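Local structure of flavodoxin (Fusobacterium nucleatum, 6OHK) at residues Ile21-Glu24 with Ile25-Phe28. The protein binds flavin mononucleotide and transfers electrons, probably serving as a donor to a number of redox enzymes. The protein carries 1 engineered substitution. Numbering follows the deposited sequence.
Sequences IVDE and IEFF
Ile21 and Ile25 lie one helical turn apart and illustrate how a helix can bury one side and turn carboxylates to solvent on another. On the buried side, CG2 of Ile21 meets CD1 of Ile25 at 4.0 Å, methyl against methyl. Ile25 turns CG1 beside its own backbone N (chi1 -69°), which carries that branch back along the helix until CG1 lies 3.4 Å from Ile21 O. The same carbonyl also accepts the N-H of Ile25, and the next turn-spanning bond, Glu26 N to Val22 O, is 2.8 Å long. Ile25 continues the apolar face onto Ile9 of strand 7-11, while Phe28 rests on Ile158 of helix 154-166. This is helix 17-28, the connection between parallel strands 7-11 and 34-38 in a beta-alpha-beta crossover of the flavodoxin fold; its N-terminal turn includes the FMN-binding residues Thr17 and Thr18.

Glu26 marks the passage to the looser side. Its OE2 passes 3.7 Å from CG1 of Val22 and is hydrogen-bonded to Thr36 OG1 on strand 34-38, whereas OE1 faces the exposed Asp23. The two carboxylates, their planes 57° apart, keep OD1 of Asp23 4.1 Å from OE1 of Glu26, and one water donates to both oxygens, which probably eases the repulsion between like charges.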
ATOM      1  N   ILE A  21       6.512  -9.600   0.257  1.00 10.74           N
ATOM      2  CA  ILE A  21       6.681  -8.160   0.390  1.00 10.30           C
ATOM      3  C   ILE A  21       6.383  -7.725   1.817  1.00  9.09           C
ATOM      4  O   ILE A  21       7.105  -6.907   2.392  1.00 10.24           O
ATOM      5  CB  ILE A  21       5.783  -7.424  -0.629  1.00 10.20           C
ATOM      6  CG1 ILE A  21       6.294  -7.536  -2.063  1.00 15.59           C
ATOM      7  CG2 ILE A  21       5.545  -5.981  -0.237  1.00 11.71           C
ATOM      8  CD1 ILE A  21       7.715  -7.712  -2.288  1.00 27.22           C
ATOM      9  N   VAL A  22       5.323  -8.255   2.411  1.00  8.63           N
ATOM     10  CA  VAL A  22       5.009  -7.919   3.783  1.00  9.58           C
ATOM     11  C   VAL A  22       6.129  -8.353   4.707  1.00  9.25           C
ATOM     12  O   VAL A  22       6.488  -7.625   5.636  1.00 10.37           O
ATOM     13  CB  VAL A  22       3.645  -8.510   4.165  1.00  9.78           C
ATOM     14  CG1 VAL A  22       3.390  -8.447   5.679  1.00 12.51           C
ATOM     15  CG2 VAL A  22       2.555  -7.810   3.379  1.00 11.71           C
ATOM     16  N   ASP A  23       6.709  -9.525   4.475  1.00 11.09           N
ATOM     17  CA  ASP A  23       7.852  -9.954   5.281  1.00 11.35           C
ATOM     18  C   ASP A  23       9.018  -8.986   5.174  1.00 12.00           C
ATOM     19  O   ASP A  23       9.698  -8.709   6.175  1.00 12.69           O
ATOM     20  CB  ASP A  23       8.306 -11.350   4.852  1.00 16.92           C
ATOM     21  CG  ASP A  23       7.362 -12.446   5.300  1.00 28.09           C
ATOM     22  OD1 ASP A  23       6.566 -12.226   6.242  1.00 31.26           O
ATOM     23  OD2 ASP A  23       7.441 -13.550   4.707  1.00 38.79           O
ATOM     24  N   GLU A  24       9.266  -8.441   3.991  1.00 11.06           N
ATOM     25  CA  GLU A  24      10.315  -7.444   3.839  1.00 12.29           C
ATOM     26  C   GLU A  24       9.983  -6.161   4.584  1.00 10.59           C
ATOM     27  O   GLU A  24      10.856  -5.573   5.247  1.00 11.82           O
ATOM     28  CB  GLU A  24      10.575  -7.173   2.353  1.00 14.33           C
ATOM     29  CG  GLU A  24      11.081  -8.419   1.651  1.00 21.60           C
ATOM     30  CD  GLU A  24      11.437  -8.249   0.184  1.00 35.18           C
ATOM     31  OE1 GLU A  24      12.525  -7.712  -0.087  1.00 30.41           O
ATOM     32  OE2 GLU A  24      10.649  -8.684  -0.690  1.00 24.27           O
ATOM     33  N   ILE A  25       8.744  -5.684   4.485  1.00  9.94           N
ATOM     34  CA  ILE A  25       8.315  -4.513   5.237  1.00 10.06           C
ATOM     35  C   ILE A  25       8.521  -4.736   6.728  1.00 10.44           C
ATOM     36  O   ILE A  25       9.070  -3.880   7.435  1.00 11.12           O
ATOM     37  CB  ILE A  25       6.840  -4.190   4.919  1.00  9.63           C
ATOM     38  CG1 ILE A  25       6.707  -3.684   3.484  1.00 11.25           C
ATOM     39  CG2 ILE A  25       6.280  -3.191   5.926  1.00 11.44           C
ATOM     40  CD1 ILE A  25       5.258  -3.627   2.988  1.00 12.56           C
ATOM     41  N   GLU A  26       8.081  -5.881   7.230  1.00 10.21           N
ATOM     42  CA  GLU A  26       8.218  -6.180   8.648  1.00 11.31           C
ATOM     43  C   GLU A  26       9.678  -6.172   9.068  1.00 11.39           C
ATOM     44  O   GLU A  26      10.012  -5.693  10.164  1.00 12.83           O
ATOM     45  CB  GLU A  26       7.586  -7.529   8.969  1.00 11.91           C
ATOM     46  CG  GLU A  26       6.074  -7.528   8.872  1.00 12.32           C
ATOM     47  CD  GLU A  26       5.469  -8.855   9.261  1.00 15.46           C
ATOM     48  OE1 GLU A  26       6.236  -9.813   9.534  1.00 20.66           O
ATOM     49  OE2 GLU A  26       4.232  -8.973   9.295  1.00 15.80           O
ATOM     50  N   PHE A  27      10.561  -6.704   8.226  1.00 11.09           N
ATOM     51  CA  PHE A  27      11.977  -6.687   8.564  1.00 11.30           C
ATOM     52  C   PHE A  27      12.499  -5.269   8.675  1.00 11.65           C
ATOM     53  O   PHE A  27      13.250  -4.941   9.608  1.00 12.11           O
ATOM     54  CB  PHE A  27      12.777  -7.499   7.549  1.00 12.39           C
ATOM     55  CG  PHE A  27      14.236  -7.504   7.863  1.00 14.58           C
ATOM     56  CD1 PHE A  27      14.748  -8.397   8.747  1.00 16.97           C
ATOM     57  CD2 PHE A  27      15.057  -6.564   7.321  1.00 15.42           C
ATOM     58  CE1 PHE A  27      16.129  -8.354   9.072  1.00 17.19           C
ATOM     59  CE2 PHE A  27      16.408  -6.510   7.648  1.00 20.27           C
ATOM     60  CZ  PHE A  27      16.908  -7.401   8.527  1.00 16.88           C
ATOM     61  N   PHE A  28      12.139  -4.391   7.750  1.00 11.60           N
ATOM     62  CA  PHE A  28      12.584  -3.007   7.859  1.00 13.65           C
ATOM     63  C   PHE A  28      11.992  -2.305   9.067  1.00 14.75           C
ATOM     64  O   PHE A  28      12.610  -1.344   9.568  1.00 18.85           O
ATOM     65  CB  PHE A  28      12.255  -2.228   6.591  1.00 16.91           C
ATOM     66  CG  PHE A  28      13.120  -2.572   5.435  1.00 17.09           C
ATOM     67  CD1 PHE A  28      14.483  -2.274   5.460  1.00 20.37           C
ATOM     68  CD2 PHE A  28      12.588  -3.165   4.297  1.00 17.54           C
ATOM     69  CE1 PHE A  28      15.289  -2.596   4.378  1.00 21.28           C
ATOM     70  CE2 PHE A  28      13.391  -3.486   3.223  1.00 20.90           C
ATOM     71  CZ  PHE A  28      14.738  -3.196   3.252  1.00 21.30           C
TER
HETATM   72  O   HOH W   1       7.757 -11.928   8.706  1.00 36.11           O